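Local atomic coordinates of threonine--tRNA ligase catalytic subunit (Aeropyrum pernix, PDB entry 3A32), a protein that probably charges tRNA(Thr) with threonine in two steps, activating the amino acid with ATP and then transferring it to the acceptor end of the tRNA. Residues 332-337 with 444-449. Sequence-based numbering, arbitrary orientation.
Sequences MPFTLA and AVAEEL
A water bridges Thr335 and Leu449: it accepts a hydrogen bond from Thr335 N at 2.8 Å and donates a weak one to Leu449 O at 3.4 Å. With no direct hydrogen bond between the two segments, this water is their polar link, in a worked example of an interdomain linker packed against the domain it leads into. The linker, which includes a short 3-10 turn at 334-336, runs from helix 317-327 of the class II catalytic core to strand 341-347 of the anticodon-binding domain, whose helix 435-457 it meets. Phe334 does the packing. Its CG is anti to the backbone N (chi1 178°), which sends the ring toward the helix. There the ring meets two residues obliquely, with Phe334 CD1 3.6 Å from Leu449 CD1 and the two side chains crossing at about a right angle. Ala398 and Val399, the latter on strand 399-403, also touch the buried ring. Cut back to an alanine, this position would probably open a gap beside Ala446 CB and Leu449 CD1, which would lose their aromatic partner. At the far end of the ring, Phe334 CZ sits 3.4 Å from Ala446 CB.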
loop_
_atom_site.group_PDB
_atom_site.type_symbol
_atom_site.label_atom_id
_atom_site.label_comp_id
_atom_site.label_asym_id
_atom_site.label_seq_id
_atom_site.Cartn_x
_atom_site.Cartn_y
_atom_site.Cartn_z
ATOM N N MET A 332 9.493 -18.723 1.503
ATOM C CA MET A 332 9.168 -17.507 0.760
ATOM C C MET A 332 10.346 -17.067 -0.111
ATOM O O MET A 332 11.530 -17.230 0.305
ATOM C CB MET A 332 8.860 -16.353 1.742
ATOM C CG MET A 332 7.668 -16.616 2.714
ATOM S SD MET A 332 6.156 -16.996 1.799
ATOM C CE MET A 332 5.784 -15.359 1.100
ATOM N N PRO A 333 10.036 -16.441 -1.276
ATOM C CA PRO A 333 11.101 -15.804 -2.066
ATOM C C PRO A 333 11.716 -14.659 -1.255
ATOM O O PRO A 333 10.999 -14.049 -0.447
ATOM C CB PRO A 333 10.376 -15.234 -3.297
ATOM C CG PRO A 333 8.889 -15.379 -3.034
ATOM C CD PRO A 333 8.677 -16.245 -1.841
ATOM N N PHE A 334 13.008 -14.363 -1.482
ATOM C CA PHE A 334 13.754 -13.414 -0.685
ATOM C C PHE A 334 13.001 -12.101 -0.413
ATOM O O PHE A 334 13.014 -11.611 0.717
ATOM C CB PHE A 334 15.129 -13.132 -1.304
ATOM C CG PHE A 334 15.946 -12.124 -0.554
ATOM C CD1 PHE A 334 16.851 -12.530 0.423
ATOM C CD2 PHE A 334 15.870 -10.772 -0.880
ATOM C CE1 PHE A 334 17.655 -11.596 1.105
ATOM C CE2 PHE A 334 16.647 -9.832 -0.203
ATOM C CZ PHE A 334 17.549 -10.244 0.804
ATOM N N THR A 335 12.373 -11.530 -1.453
ATOM C CA THR A 335 11.762 -10.211 -1.325
ATOM C C THR A 335 10.554 -10.198 -0.334
ATOM O O THR A 335 10.247 -9.176 0.302
ATOM C CB THR A 335 11.400 -9.614 -2.724
ATOM O OG1 THR A 335 12.613 -9.415 -3.494
ATOM C CG2 THR A 335 10.767 -8.259 -2.582
ATOM N N LEU A 336 9.935 -11.364 -0.186
ATOM C CA LEU A 336 8.731 -11.584 0.596
ATOM C C LEU A 336 8.915 -12.372 1.910
ATOM O O LEU A 336 7.934 -12.713 2.579
ATOM C CB LEU A 336 7.713 -12.295 -0.298
ATOM C CG LEU A 336 7.272 -11.520 -1.558
ATOM C CD1 LEU A 336 6.197 -12.365 -2.240
ATOM C CD2 LEU A 336 6.781 -10.030 -1.276
ATOM N N ALA A 337 10.156 -12.657 2.291
ATOM C CA ALA A 337 10.450 -13.476 3.453
ATOM C C ALA A 337 10.334 -12.578 4.691
ATOM O O ALA A 337 10.971 -11.510 4.764
ATOM C CB ALA A 337 11.883 -14.067 3.332
ATOM N N ALA A 444 25.174 -7.509 -1.922
ATOM C CA ALA A 444 25.290 -7.984 -3.329
ATOM C C ALA A 444 24.575 -9.314 -3.604
ATOM O O ALA A 444 23.987 -9.496 -4.678
ATOM C CB ALA A 444 26.811 -8.098 -3.766
ATOM N N VAL A 445 24.680 -10.262 -2.676
ATOM C CA VAL A 445 23.974 -11.532 -2.786
ATOM C C VAL A 445 22.454 -11.271 -2.807
ATOM O O VAL A 445 21.727 -11.875 -3.607
ATOM C CB VAL A 445 24.346 -12.471 -1.614
ATOM C CG1 VAL A 445 23.300 -13.553 -1.413
ATOM C CG2 VAL A 445 25.773 -13.087 -1.806
ATOM N N ALA A 446 21.991 -10.349 -1.949
ATOM C CA ALA A 446 20.590 -9.969 -1.861
ATOM C C ALA A 446 20.069 -9.316 -3.136
ATOM O O ALA A 446 18.952 -9.578 -3.540
ATOM C CB ALA A 446 20.354 -9.036 -0.664
ATOM N N GLU A 447 20.873 -8.453 -3.744
ATOM C CA GLU A 447 20.522 -7.785 -4.959
ATOM C C GLU A 447 20.353 -8.767 -6.115
ATOM O O GLU A 447 19.477 -8.576 -6.963
ATOM C CB GLU A 447 21.529 -6.650 -5.241
ATOM C CG GLU A 447 21.556 -5.742 -3.968
ATOM C CD GLU A 447 22.268 -4.381 -4.070
ATOM O OE1 GLU A 447 23.184 -4.226 -4.939
ATOM O OE2 GLU A 447 21.900 -3.474 -3.240
ATOM N N GLU A 448 21.194 -9.798 -6.151
ATOM C CA GLU A 448 21.039 -10.904 -7.098
ATOM C C GLU A 448 19.704 -11.631 -6.827
ATOM O O GLU A 448 18.936 -11.899 -7.738
ATOM C CB GLU A 448 22.243 -11.881 -7.015
ATOM C CG GLU A 448 22.378 -12.853 -8.231
ATOM C CD GLU A 448 22.432 -12.098 -9.596
ATOM O OE1 GLU A 448 23.284 -11.151 -9.725
ATOM O OE2 GLU A 448 21.620 -12.427 -10.519
ATOM N N LEU A 449 19.393 -11.888 -5.566
ATOM C CA LEU A 449 18.091 -12.516 -5.246
ATOM C C LEU A 449 16.888 -11.592 -5.547
ATOM O O LEU A 449 15.774 -12.083 -5.738
ATOM C CB LEU A 449 18.049 -13.028 -3.788
ATOM C CG LEU A 449 19.159 -13.988 -3.350
ATOM C CD1 LEU A 449 19.098 -14.287 -1.821
ATOM C CD2 LEU A 449 19.108 -15.288 -4.168
HETATM O O HOH W 1 12.791 -12.149 -4.126
#